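Local atomic coordinates of thiamine pyrophosphokinase (Bacillus subtilis, PDB entry 3LM8), a protein that catalyses the ATP-dependent conversion of thiamine to thiamine diphosphate, releasing AMP, and takes part in thiamine salvage. Residues I4-G9 with D87-K92; T19-E24 with I96-G101; L27-D32 with D83-W88; K33-L38 with I43-A48; Q115-G120 with I125-I130. The protein carries 1 engineered substitution. All coordinates share one frame; numbering follows the deposited sequence.

Contact 1 of 5, residues I4-G9 with D87-K92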
# COMPACT_ATOMS: atom_id res chain seq x y z
N ILE A 4 -5.26 -5.13 -8.74
CA ILE A 4 -4.64 -4.01 -9.44
C ILE A 4 -3.40 -3.59 -8.65
O ILE A 4 -3.47 -3.40 -7.44
CB ILE A 4 -5.61 -2.84 -9.58
CG1 ILE A 4 -6.80 -3.27 -10.41
CG2 ILE A 4 -4.91 -1.66 -10.29
CD1 ILE A 4 -7.80 -2.17 -10.65
N ASN A 5 -2.26 -3.51 -9.34
CA ASN A 5 -1.01 -3.09 -8.70
C ASN A 5 -0.54 -1.79 -9.32
O ASN A 5 -0.38 -1.68 -10.54
CB ASN A 5 0.10 -4.12 -8.89
CG ASN A 5 -0.17 -5.41 -8.18
OD1 ASN A 5 -1.14 -5.53 -7.43
ND2 ASN A 5 0.68 -6.39 -8.42
N ILE A 6 -0.29 -0.82 -8.44
CA ILE A 6 0.16 0.50 -8.84
C ILE A 6 1.58 0.71 -8.34
O ILE A 6 1.87 0.47 -7.16
CB ILE A 6 -0.71 1.58 -8.20
CG1 ILE A 6 -2.19 1.27 -8.43
CG2 ILE A 6 -0.32 2.93 -8.75
CD1 ILE A 6 -3.15 2.23 -7.71
N VAL A 7 2.46 1.17 -9.22
CA VAL A 7 3.84 1.43 -8.83
C VAL A 7 4.10 2.93 -8.95
O VAL A 7 4.22 3.47 -10.05
CB VAL A 7 4.83 0.65 -9.73
CG1 VAL A 7 6.28 0.99 -9.38
CG2 VAL A 7 4.58 -0.84 -9.55
N ALA A 8 4.15 3.61 -7.80
CA ALA A 8 4.38 5.05 -7.76
C ALA A 8 5.86 5.29 -8.04
O ALA A 8 6.63 4.34 -8.10
CB ALA A 8 4.01 5.60 -6.39
N GLY A 9 6.25 6.55 -8.19
CA GLY A 9 7.63 6.86 -8.53
C GLY A 9 8.64 7.09 -7.43
O GLY A 9 9.45 8.01 -7.53
N ASP A 87 -8.17 6.51 -7.94
CA ASP A 87 -9.58 6.66 -8.32
C ASP A 87 -9.90 5.74 -9.49
O ASP A 87 -10.95 5.10 -9.53
CB ASP A 87 -9.89 8.10 -8.74
CG ASP A 87 -9.93 9.07 -7.57
OD1 ASP A 87 -10.32 8.65 -6.47
OD2 ASP A 87 -9.58 10.25 -7.77
N TRP A 88 -8.99 5.69 -10.45
CA TRP A 88 -9.15 4.85 -11.63
C TRP A 88 -9.27 3.39 -11.22
O TRP A 88 -10.08 2.63 -11.76
CB TRP A 88 -7.93 5.02 -12.55
CG TRP A 88 -8.05 4.31 -13.85
CD1 TRP A 88 -8.55 4.80 -15.02
CD2 TRP A 88 -7.65 2.96 -14.13
NE1 TRP A 88 -8.50 3.85 -16.00
CE2 TRP A 88 -7.95 2.71 -15.49
CE3 TRP A 88 -7.08 1.94 -13.36
CZ2 TRP A 88 -7.70 1.47 -16.09
CZ3 TRP A 88 -6.83 0.71 -13.97
CH2 TRP A 88 -7.14 0.49 -15.32
N ALA A 89 -8.44 2.99 -10.25
CA ALA A 89 -8.43 1.62 -9.76
C ALA A 89 -9.64 1.28 -8.86
O ALA A 89 -10.22 0.20 -8.99
CB ALA A 89 -7.13 1.35 -9.02
N LEU A 90 -10.01 2.20 -7.96
CA LEU A 90 -11.16 1.96 -7.09
C LEU A 90 -12.40 1.82 -7.97
O LEU A 90 -13.27 1.00 -7.71
CB LEU A 90 -11.35 3.11 -6.09
CG LEU A 90 -10.33 3.18 -4.95
CD1 LEU A 90 -10.59 4.38 -4.08
CD2 LEU A 90 -10.39 1.91 -4.12
N GLU A 91 -12.46 2.61 -9.02
CA GLU A 91 -13.59 2.53 -9.92
C GLU A 91 -13.69 1.11 -10.49
O GLU A 91 -14.75 0.47 -10.41
CB GLU A 91 -13.44 3.57 -11.04
CG GLU A 91 -14.63 3.72 -11.95
CD GLU A 91 -14.63 2.74 -13.09
OE1 GLU A 91 -13.57 2.58 -13.73
OE2 GLU A 91 -15.69 2.13 -13.37
N LYS A 92 -12.59 0.59 -11.03
CA LYS A 92 -12.59 -0.76 -11.59
C LYS A 92 -13.13 -1.78 -10.59
O LYS A 92 -13.58 -2.86 -10.98
CB LYS A 92 -11.18 -1.18 -12.01
CG LYS A 92 -10.55 -0.32 -13.09
CD LYS A 92 -11.29 -0.44 -14.42
CE LYS A 92 -10.78 0.60 -15.41
NZ LYS A 92 -10.89 2.00 -14.88
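In Ile-4 the ethyl arm lies opposite the carbonyl carbon (chi1 -62°) and its chain is extended at chi2, which carries CD1 up to the last turn of the helix, while CG2, anti to the backbone N, reaches the same alanine. Both methyls rest against the one methyl of Ala-89: Ile-4 CD1 and CG2 each lie 3.9 Å from Ala-89 CB. Ile-4 CD1 also reaches Lys-92 CB at 3.8 Å, the lysine chain crossing the isoleucine at about a right angle. Ile-6, two residues along and on the same face of the strand, adds a looser touch, its CD1 4.3 Å from Ala-89 CB. Alanine suits this place because its short side chain lets branched residues from the strand come close to the helix. Lys-92 turns its polar end out of the apolar seam: bends at chi2 and chi4 bring NZ back over one face of the Trp-88 ring, near the rim, in a cation-pi contact, and NZ makes a salt bridge to Glu-91 OE1 (3.0 Å). Ala-89 and Ile-6 both continue onto Ile-97 of the adjoining strand 96-100. Strand 4-7 and helix 87-92 run almost exactly antiparallel (176°), as expected of a helix covering the central parallel strands of a Rossmann-like alpha/beta sheet.

Contact 2 of 5, residues T19-E24 with I96-G101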
# COMPACT_ATOMS: atom_id res chain seq x y z
N THR A 19 8.10 -8.88 -10.06
CA THR A 19 7.94 -10.13 -10.82
C THR A 19 7.04 -11.16 -10.13
O THR A 19 6.03 -11.59 -10.70
CB THR A 19 9.32 -10.78 -11.09
OG1 THR A 19 10.07 -9.95 -11.98
CG2 THR A 19 9.17 -12.16 -11.70
N GLY A 20 7.40 -11.53 -8.91
CA GLY A 20 6.63 -12.52 -8.18
C GLY A 20 5.20 -12.12 -7.86
O GLY A 20 4.41 -12.93 -7.37
N TYR A 21 4.88 -10.86 -8.13
CA TYR A 21 3.54 -10.34 -7.89
C TYR A 21 2.71 -10.40 -9.16
O TYR A 21 1.52 -10.06 -9.16
CB TYR A 21 3.61 -8.89 -7.37
CG TYR A 21 3.82 -8.77 -5.87
CD1 TYR A 21 2.76 -9.01 -4.99
CD2 TYR A 21 5.06 -8.42 -5.34
CE1 TYR A 21 2.94 -8.90 -3.60
CE2 TYR A 21 5.25 -8.31 -3.95
CZ TYR A 21 4.19 -8.55 -3.09
OH TYR A 21 4.36 -8.44 -1.72
N THR A 22 3.33 -10.84 -10.25
CA THR A 22 2.63 -10.96 -11.53
C THR A 22 1.76 -12.21 -11.55
O THR A 22 2.18 -13.29 -11.11
CB THR A 22 3.62 -11.05 -12.72
OG1 THR A 22 4.40 -12.24 -12.59
CG2 THR A 22 4.56 -9.84 -12.74
N ASP A 23 0.54 -12.06 -12.06
CA ASP A 23 -0.43 -13.15 -12.14
C ASP A 23 -1.46 -12.80 -13.20
O ASP A 23 -1.64 -11.63 -13.53
CB ASP A 23 -1.12 -13.34 -10.80
CG ASP A 23 -2.38 -14.16 -10.91
OD1 ASP A 23 -2.29 -15.38 -11.17
OD2 ASP A 23 -3.48 -13.58 -10.76
N GLU A 24 -2.16 -13.82 -13.70
CA GLU A 24 -3.17 -13.62 -14.74
C GLU A 24 -4.34 -12.72 -14.33
O GLU A 24 -5.05 -12.20 -15.19
CB GLU A 24 -3.71 -14.98 -15.23
CG GLU A 24 -5.14 -15.31 -14.77
CD GLU A 24 -5.67 -16.63 -15.35
OE1 GLU A 24 -5.78 -16.74 -16.59
OE2 GLU A 24 -5.98 -17.55 -14.56
N ILE A 96 -8.53 -6.33 -4.61
CA ILE A 96 -7.34 -5.83 -3.94
C ILE A 96 -6.53 -4.85 -4.76
O ILE A 96 -6.32 -5.04 -5.95
CB ILE A 96 -6.40 -7.01 -3.60
CG1 ILE A 96 -7.18 -8.11 -2.89
CG2 ILE A 96 -5.27 -6.53 -2.72
CD1 ILE A 96 -6.41 -9.41 -2.70
N ILE A 97 -6.08 -3.78 -4.11
CA ILE A 97 -5.22 -2.82 -4.76
C ILE A 97 -3.93 -2.91 -3.97
O ILE A 97 -3.97 -2.95 -2.74
CB ILE A 97 -5.76 -1.37 -4.68
CG1 ILE A 97 -7.03 -1.23 -5.53
CG2 ILE A 97 -4.71 -0.41 -5.20
CD1 ILE A 97 -7.71 0.10 -5.38
N GLN A 98 -2.81 -2.99 -4.66
CA GLN A 98 -1.51 -3.04 -4.01
C GLN A 98 -0.62 -1.97 -4.63
O GLN A 98 -0.46 -1.92 -5.84
CB GLN A 98 -0.89 -4.44 -4.16
CG GLN A 98 -1.52 -5.46 -3.22
CD GLN A 98 -1.00 -6.87 -3.43
OE1 GLN A 98 -0.76 -7.61 -2.46
NE2 GLN A 98 -0.85 -7.27 -4.70
N ILE A 99 -0.07 -1.11 -3.78
CA ILE A 99 0.76 -0.01 -4.24
C ILE A 99 2.21 -0.12 -3.80
O ILE A 99 2.51 -0.41 -2.64
CB ILE A 99 0.20 1.34 -3.74
CG1 ILE A 99 -1.31 1.41 -4.00
CG2 ILE A 99 0.93 2.47 -4.44
CD1 ILE A 99 -2.02 2.61 -3.38
N PHE A 100 3.11 0.16 -4.75
CA PHE A 100 4.55 0.10 -4.49
C PHE A 100 5.19 1.45 -4.79
O PHE A 100 4.54 2.33 -5.38
CB PHE A 100 5.18 -0.98 -5.38
CG PHE A 100 4.49 -2.31 -5.28
CD1 PHE A 100 5.00 -3.32 -4.48
CD2 PHE A 100 3.30 -2.54 -5.98
CE1 PHE A 100 4.34 -4.55 -4.37
CE2 PHE A 100 2.63 -3.76 -5.88
CZ PHE A 100 3.16 -4.77 -5.07
N GLY A 101 6.46 1.61 -4.41
CA GLY A 101 7.15 2.87 -4.66
C GLY A 101 6.44 3.91 -3.84
O GLY A 101 6.23 5.05 -4.27
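One face of the Tyr-21 ring receives the edge of Phe-100, whose CZ stands over the ring centre; the planes meet at 64° and the centroids are 5.2 Å apart, a T-shaped pair. The closest carbons are Tyr-21 CE2 and Phe-100 CE1, at 3.9 Å. From Gln-98, NE2 comes in obliquely, 4.0 Å from Tyr-21 CD1, and the amide plane stands at 85° to the ring plane. Gln-98 and Phe-100, two residues apart, point to the same face of the parallel alpha/beta sheet, which residues 19-24, part of the connection between strands 3-7 and 26-31, cover. Glutamine can serve in this half-buried place because both ends of its amide are bonded, NE2 to Asn-5 and OE1 to Arg-128, on the two strands flanking 96-100, consistent with the modelled amide orientation. Tyrosine gives the loop a broad apolar face to set against Phe-100. Around Tyr-21, Thr-19 O accepts from both Thr-22 N (2.8 Å) and Thr-22 OG1 (2.6 Å), closing the short 3-10 turn that carries the tyrosine.

Contact 3 of 5, residues L27-D32 with D83-W88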
# COMPACT_ATOMS: atom_id res chain seq x y z
N LEU A 27 -3.66 -6.65 -12.94
CA LEU A 27 -3.33 -5.61 -13.93
C LEU A 27 -2.36 -4.64 -13.27
O LEU A 27 -2.41 -4.41 -12.05
CB LEU A 27 -4.57 -4.82 -14.33
CG LEU A 27 -5.70 -5.62 -14.95
CD1 LEU A 27 -7.03 -4.92 -14.70
CD2 LEU A 27 -5.41 -5.81 -16.45
N TRP A 28 -1.49 -4.06 -14.09
CA TRP A 28 -0.53 -3.09 -13.58
C TRP A 28 -0.70 -1.70 -14.18
O TRP A 28 -1.16 -1.54 -15.32
CB TRP A 28 0.90 -3.55 -13.86
CG TRP A 28 1.32 -4.80 -13.16
CD1 TRP A 28 1.16 -6.07 -13.62
CD2 TRP A 28 2.09 -4.90 -11.95
NE1 TRP A 28 1.81 -6.96 -12.78
CE2 TRP A 28 2.38 -6.26 -11.75
CE3 TRP A 28 2.56 -3.96 -11.03
CZ2 TRP A 28 3.13 -6.72 -10.66
CZ3 TRP A 28 3.31 -4.41 -9.94
CH2 TRP A 28 3.58 -5.78 -9.77
N ILE A 29 -0.34 -0.68 -13.41
CA ILE A 29 -0.41 0.69 -13.87
C ILE A 29 0.78 1.41 -13.28
O ILE A 29 1.16 1.13 -12.14
CB ILE A 29 -1.71 1.41 -13.43
CG1 ILE A 29 -1.91 1.28 -11.93
CG2 ILE A 29 -2.90 0.84 -14.18
CD1 ILE A 29 -3.09 2.08 -11.40
N GLY A 30 1.38 2.31 -14.06
CA GLY A 30 2.53 3.05 -13.59
C GLY A 30 2.20 4.50 -13.30
O GLY A 30 1.40 5.12 -14.01
N VAL A 31 2.82 5.03 -12.25
CA VAL A 31 2.61 6.41 -11.83
C VAL A 31 3.98 7.05 -11.71
O VAL A 31 4.85 6.54 -11.02
CB VAL A 31 1.88 6.47 -10.45
CG1 VAL A 31 2.04 7.83 -9.81
CG2 VAL A 31 0.38 6.15 -10.63
N ASP A 32 4.19 8.16 -12.41
CA ASP A 32 5.47 8.86 -12.37
C ASP A 32 6.59 7.91 -12.76
O ASP A 32 6.37 7.00 -13.54
CB ASP A 32 5.72 9.41 -10.96
CG ASP A 32 6.97 10.28 -10.88
OD1 ASP A 32 7.11 11.20 -11.73
OD2 ASP A 32 7.80 10.05 -9.97
N ASP A 83 -2.60 9.68 -6.32
CA ASP A 83 -3.96 9.91 -5.87
C ASP A 83 -4.96 9.75 -7.01
O ASP A 83 -6.06 9.23 -6.81
CB ASP A 83 -4.08 11.31 -5.27
CG ASP A 83 -5.51 11.71 -4.97
OD1 ASP A 83 -6.24 10.92 -4.32
OD2 ASP A 83 -5.90 12.81 -5.40
N LEU A 84 -4.56 10.18 -8.20
CA LEU A 84 -5.43 10.08 -9.37
C LEU A 84 -5.55 8.65 -9.87
O LEU A 84 -6.62 8.22 -10.28
CB LEU A 84 -4.90 10.97 -10.50
CG LEU A 84 -5.56 10.76 -11.87
CD1 LEU A 84 -7.09 10.76 -11.73
CD2 LEU A 84 -5.10 11.86 -12.82
N ALA A 85 -4.43 7.93 -9.84
CA ALA A 85 -4.38 6.54 -10.28
C ALA A 85 -5.27 5.67 -9.40
O ALA A 85 -5.86 4.69 -9.88
CB ALA A 85 -2.95 6.04 -10.22
N LEU A 86 -5.38 6.02 -8.12
CA LEU A 86 -6.20 5.27 -7.19
C LEU A 86 -7.69 5.34 -7.52
O LEU A 86 -8.40 4.34 -7.40
CB LEU A 86 -5.94 5.74 -5.76
CG LEU A 86 -6.54 4.83 -4.68
CD1 LEU A 86 -6.01 3.40 -4.84
CD2 LEU A 86 -6.20 5.40 -3.30
N ASP A 87 -8.17 6.51 -7.94
CA ASP A 87 -9.58 6.66 -8.32
C ASP A 87 -9.90 5.74 -9.49
O ASP A 87 -10.95 5.10 -9.53
CB ASP A 87 -9.89 8.10 -8.74
CG ASP A 87 -9.93 9.07 -7.57
OD1 ASP A 87 -10.32 8.65 -6.47
OD2 ASP A 87 -9.58 10.25 -7.77
N TRP A 88 -8.99 5.69 -10.45
CA TRP A 88 -9.15 4.85 -11.63
C TRP A 88 -9.27 3.39 -11.22
O TRP A 88 -10.08 2.63 -11.76
CB TRP A 88 -7.93 5.02 -12.55
CG TRP A 88 -8.05 4.31 -13.85
CD1 TRP A 88 -8.55 4.80 -15.02
CD2 TRP A 88 -7.65 2.96 -14.13
NE1 TRP A 88 -8.50 3.85 -16.00
CE2 TRP A 88 -7.95 2.71 -15.49
CE3 TRP A 88 -7.08 1.94 -13.36
CZ2 TRP A 88 -7.70 1.47 -16.09
CZ3 TRP A 88 -6.83 0.71 -13.97
CH2 TRP A 88 -7.14 0.49 -15.32
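Ile-29 meets the helix with two branches that go to different partners. Its CG2 touches the six-membered ring of Trp-88 obliquely, at 3.9 Å from CZ3, while CD1 reaches Ala-85, 4.1 Å from that residue's CB. The division follows from chi1 of 52°, which sets CG1 between the backbone N and the carbonyl carbon and leaves CG2 beside the N. Val-31, two residues on, lays CG2 directly against Ala-85 CB, so the alanine methyl is shared by both beta-branched residues. The axes of strand 27-31 and helix 83-88 come within 9.3 Å and run nearly antiparallel (159°), the usual relation between a parallel sheet and a helix of a Rossmann-like domain. Ala-85 permits the close approach; three residues further, one helical turn, Trp-88 swings its indole from the helix to the strand, its CG lying opposite the backbone N (chi1 -174°). A long, wide ring can bridge that distance, and Phe-49 of the next strand meets it edge-to-face. Ile-29 and Val-31 also rest on Ile-6 of strand 3-7, joining this layer to the middle of the sheet.

Contact 4 of 5, residues K33-L38 with I43-A48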
# COMPACT_ATOMS: atom_id res chain seq x y z
N LYS A 33 7.78 8.13 -12.20
CA LYS A 33 8.95 7.29 -12.47
C LYS A 33 8.57 5.81 -12.38
O LYS A 33 9.21 4.94 -12.98
CB LYS A 33 10.06 7.57 -11.46
CG LYS A 33 10.84 8.84 -11.71
CD LYS A 33 11.96 8.58 -12.70
CE LYS A 33 13.01 7.64 -12.12
NZ LYS A 33 14.03 7.24 -13.12
N GLY A 34 7.50 5.56 -11.63
CA GLY A 34 7.02 4.20 -11.43
C GLY A 34 6.82 3.42 -12.70
O GLY A 34 7.18 2.24 -12.76
N THR A 35 6.24 4.04 -13.72
CA THR A 35 6.06 3.31 -14.96
C THR A 35 7.43 2.93 -15.51
O THR A 35 7.60 1.88 -16.12
CB THR A 35 5.22 4.09 -16.02
OG1 THR A 35 5.91 4.07 -17.27
CG2 THR A 35 4.97 5.51 -15.57
N VAL A 36 8.43 3.78 -15.27
CA VAL A 36 9.79 3.47 -15.71
C VAL A 36 10.25 2.20 -14.97
O VAL A 36 10.80 1.29 -15.58
CB VAL A 36 10.78 4.64 -15.39
CG1 VAL A 36 12.22 4.14 -15.43
CG2 VAL A 36 10.61 5.78 -16.40
N THR A 37 10.00 2.17 -13.66
CA THR A 37 10.37 1.02 -12.84
C THR A 37 9.75 -0.26 -13.37
O THR A 37 10.38 -1.33 -13.38
CB THR A 37 9.88 1.21 -11.39
OG1 THR A 37 10.21 2.53 -10.95
CG2 THR A 37 10.56 0.23 -10.47
N LEU A 38 8.49 -0.17 -13.79
CA LEU A 38 7.79 -1.33 -14.31
C LEU A 38 8.50 -1.91 -15.54
O LEU A 38 8.65 -3.12 -15.67
CB LEU A 38 6.35 -0.95 -14.66
CG LEU A 38 5.40 -0.68 -13.50
CD1 LEU A 38 4.16 0.01 -14.03
CD2 LEU A 38 5.02 -1.97 -12.81
N ILE A 43 7.57 -5.56 -16.71
CA ILE A 43 6.12 -5.45 -16.66
C ILE A 43 5.73 -4.19 -17.41
O ILE A 43 6.35 -3.15 -17.24
CB ILE A 43 5.61 -5.32 -15.22
CG1 ILE A 43 6.24 -6.41 -14.35
CG2 ILE A 43 4.08 -5.42 -15.20
CD1 ILE A 43 5.98 -6.21 -12.87
N ILE A 44 4.69 -4.31 -18.23
CA ILE A 44 4.18 -3.19 -19.00
C ILE A 44 2.85 -2.75 -18.36
O ILE A 44 1.97 -3.56 -18.12
CB ILE A 44 3.90 -3.59 -20.48
CG1 ILE A 44 5.17 -4.16 -21.12
CG2 ILE A 44 3.39 -2.39 -21.26
CD1 ILE A 44 6.23 -3.11 -21.45
N PRO A 45 2.72 -1.45 -18.08
CA PRO A 45 1.49 -0.92 -17.47
C PRO A 45 0.35 -0.93 -18.50
O PRO A 45 0.61 -0.83 -19.70
CB PRO A 45 1.88 0.50 -17.08
CG PRO A 45 3.42 0.50 -17.11
CD PRO A 45 3.74 -0.40 -18.23
N VAL A 46 -0.90 -1.05 -18.05
CA VAL A 46 -2.02 -1.03 -18.98
C VAL A 46 -2.29 0.45 -19.20
O VAL A 46 -2.59 0.89 -20.31
CB VAL A 46 -3.30 -1.70 -18.41
CG1 VAL A 46 -3.01 -3.15 -18.02
CG2 VAL A 46 -3.81 -0.94 -17.21
N GLU A 47 -2.15 1.22 -18.13
CA GLU A 47 -2.34 2.66 -18.17
C GLU A 47 -1.16 3.26 -17.40
O GLU A 47 -0.39 2.53 -16.78
CB GLU A 47 -3.65 3.08 -17.47
CG GLU A 47 -4.88 2.22 -17.77
CD GLU A 47 -5.49 2.44 -19.16
OE1 GLU A 47 -6.48 1.73 -19.47
OE2 GLU A 47 -4.99 3.29 -19.93
N ALA A 48 -1.02 4.58 -17.46
CA ALA A 48 0.04 5.28 -16.76
C ALA A 48 -0.48 6.66 -16.40
O ALA A 48 -1.13 7.32 -17.21
CB ALA A 48 1.29 5.39 -17.65
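This is a buried apolar contact between a helix and the chain that leaves it: residues 33-38 belong to helix 33-41, and the chain of residues 43-48 leads from there into strand 47-49, next to strand 26-31 in the sheet. Leu-38 does most of the work. Its two methyls part, CD1 going to Pro-45, 3.8 Å from Pro-45 CB, and CD2 going to Ile-43, 4.2 Å from its CB. Leucine and proline slide past each other in opposite directions, so flank meets flank; the proline ring presents a compact, rigid apolar surface with no N-H to satisfy. A turn earlier in the helix, Thr-35 continues the row: its CB is 4.2 Å from Pro-45 CG and its CG2 4.2 Å from Ala-48 CB, where a small residue leaves space for the threonine methyl. The backbone supplies one polar tie, from Ile-43 N to Leu-38 O at 2.9 Å. It is somewhat bent (144° at the hydrogen), with the donor tilted 34° from the carbonyl plane, and it gives a partner to an oxygen near the end of the helix. Further out, Trp-28 of strand 26-31 receives both Leu-38 and Ile-43, while Ile-63 of helix 57-66 backs Thr-35. Strand, helix and returning strand, 26-31, 33-41 and 47-49, together make a classical beta-alpha-beta unit.

Contact 5 of 5, residues Q115-G120 with I125-I130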
# COMPACT_ATOMS: atom_id res chain seq x y z
N GLN A 115 -2.57 8.68 3.83
CA GLN A 115 -3.90 9.25 3.80
C GLN A 115 -4.72 8.56 2.72
O GLN A 115 -5.93 8.39 2.86
CB GLN A 115 -3.84 10.75 3.50
CG GLN A 115 -2.90 11.53 4.41
CD GLN A 115 -3.39 11.59 5.85
OE1 GLN A 115 -2.88 10.87 6.72
NE2 GLN A 115 -4.38 12.45 6.11
N LEU A 116 -4.06 8.17 1.63
CA LEU A 116 -4.73 7.49 0.53
C LEU A 116 -5.52 6.28 1.02
O LEU A 116 -6.59 5.98 0.51
CB LEU A 116 -3.71 7.03 -0.53
CG LEU A 116 -3.02 8.07 -1.44
CD1 LEU A 116 -4.06 8.81 -2.26
CD2 LEU A 116 -2.24 9.05 -0.61
N LEU A 117 -4.97 5.57 2.00
CA LEU A 117 -5.62 4.39 2.55
C LEU A 117 -7.00 4.71 3.15
O LEU A 117 -7.89 3.84 3.22
CB LEU A 117 -4.74 3.77 3.63
CG LEU A 117 -3.40 3.23 3.15
CD1 LEU A 117 -2.49 2.99 4.35
CD2 LEU A 117 -3.64 1.96 2.36
N TYR A 118 -7.15 5.95 3.60
CA TYR A 118 -8.38 6.42 4.20
C TYR A 118 -9.50 6.36 3.18
O TYR A 118 -10.63 5.98 3.49
CB TYR A 118 -8.22 7.85 4.71
CG TYR A 118 -9.40 8.33 5.52
CD1 TYR A 118 -9.70 7.74 6.75
CD2 TYR A 118 -10.27 9.31 5.03
CE1 TYR A 118 -10.83 8.11 7.46
CE2 TYR A 118 -11.41 9.68 5.74
CZ TYR A 118 -11.69 9.07 6.95
OH TYR A 118 -12.83 9.38 7.65
N LYS A 119 -9.17 6.73 1.94
CA LYS A 119 -10.12 6.73 0.84
C LYS A 119 -10.58 5.31 0.53
O LYS A 119 -11.62 5.10 -0.10
CB LYS A 119 -9.46 7.36 -0.39
CG LYS A 119 -10.39 7.71 -1.53
CD LYS A 119 -9.63 8.47 -2.61
CE LYS A 119 -10.56 9.18 -3.57
NZ LYS A 119 -9.81 10.10 -4.47
N GLY A 120 -9.80 4.34 0.97
CA GLY A 120 -10.13 2.95 0.72
C GLY A 120 -11.15 2.36 1.66
O GLY A 120 -11.91 1.47 1.27
N ILE A 125 -12.60 -1.39 0.19
CA ILE A 125 -11.81 -2.14 -0.77
C ILE A 125 -10.41 -2.29 -0.18
O ILE A 125 -9.79 -1.31 0.22
CB ILE A 125 -11.69 -1.40 -2.12
CG1 ILE A 125 -13.06 -1.19 -2.74
CG2 ILE A 125 -10.82 -2.22 -3.07
CD1 ILE A 125 -13.02 -0.44 -4.06
N LYS A 126 -9.92 -3.53 -0.12
CA LYS A 126 -8.59 -3.77 0.43
C LYS A 126 -7.52 -3.04 -0.38
O LYS A 126 -7.38 -3.24 -1.59
CB LYS A 126 -8.31 -5.27 0.45
CG LYS A 126 -9.16 -6.01 1.48
CD LYS A 126 -9.04 -7.52 1.36
CE LYS A 126 -9.86 -8.21 2.45
NZ LYS A 126 -11.26 -7.70 2.48
N ILE A 127 -6.79 -2.18 0.32
CA ILE A 127 -5.71 -1.39 -0.27
C ILE A 127 -4.48 -1.61 0.59
O ILE A 127 -4.40 -1.13 1.72
CB ILE A 127 -6.07 0.10 -0.27
CG1 ILE A 127 -7.42 0.31 -0.98
CG2 ILE A 127 -4.96 0.90 -0.96
CD1 ILE A 127 -7.87 1.76 -1.03
N ARG A 128 -3.52 -2.35 0.07
CA ARG A 128 -2.30 -2.65 0.82
C ARG A 128 -1.13 -1.87 0.25
O ARG A 128 -0.97 -1.84 -0.97
CB ARG A 128 -2.03 -4.16 0.75
CG ARG A 128 -0.66 -4.57 1.21
CD ARG A 128 -0.43 -6.07 1.06
NE ARG A 128 -1.28 -6.87 1.94
CZ ARG A 128 -2.30 -7.61 1.54
NH1 ARG A 128 -2.62 -7.67 0.25
NH2 ARG A 128 -3.01 -8.29 2.42
N LEU A 129 -0.33 -1.24 1.10
CA LEU A 129 0.84 -0.50 0.61
C LEU A 129 2.02 -1.42 0.82
O LEU A 129 2.11 -2.06 1.86
CB LEU A 129 1.07 0.80 1.39
CG LEU A 129 -0.08 1.76 1.70
CD1 LEU A 129 0.53 2.99 2.37
CD2 LEU A 129 -0.85 2.15 0.44
N ILE A 130 2.93 -1.48 -0.14
CA ILE A 130 4.08 -2.37 -0.01
C ILE A 130 5.44 -1.82 -0.43
O ILE A 130 5.57 -1.16 -1.47
CB ILE A 130 3.90 -3.64 -0.84
CG1 ILE A 130 2.55 -4.30 -0.54
CG2 ILE A 130 5.06 -4.59 -0.58
CD1 ILE A 130 2.28 -5.51 -1.40
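Leu-117 and Leu-129 meet tip to tip, one from the helix and one from the strand. Leu-117 CD1 is 3.6 Å from Leu-129 CD1. Behind these methyls Leu-117 CG is 3.9 Å from Leu-129 CG, so the two branched ends press together. The other branch of Leu-117, CD2, lies against Leu-129 as well and reaches Ile-127, 3.7 Å from its CG2. Leucine suits this position because its branch point lies one carbon further out than that of valine or isoleucine, letting the fork span from helix to sheet and serve two partners. One turn on, Gly-120, with no side chain, lies beside Ile-127, though the exact placing of the isoleucine tip is doubtful. Here the chain also makes its polar tie, Ile-125 N giving a fairly straight bond (160°) to Gly-120 O at 3.1 Å. That oxygen takes a second bond from Thr-123 OG1 in the connecting turn, so two donors hold it there. In the next shell, Leu-90 of helix 81-92 lies against Ile-125 and Ile-127, Ile-136 and Met-138 of strand 134-139 touch Leu-117, and Lys-119, though poorly ordered, is modelled in a salt bridge to Asp-87 of helix 81-92. The strand runs at 164° to the helix it follows, completing the beta-alpha-beta unit of strand 96-100, helix 107-122 and strand 126-131.

How the contacts relate
All five contacts build on one sheet. Contacts 1 and 3 share helix 81-92, set over neighbouring strands 3-7 and 26-31; they are buried and wholly apolar across the interface, and the charged groups pair away from the apolar seam. Contacts 4 and 5 are likewise buried, but each joins a helix to the strand that follows it, and each adds a backbone bond across the turn; they lie far apart, about 20 Å between centres. Contact 2 differs: a surface loop is held through an aromatic pair and an amide, partly buried. The part of helix 81-92 shared by contacts 1 and 3 also borders the helix of contact 5, and Trp-28 of contact 3 touches residues of contacts 2 and 4.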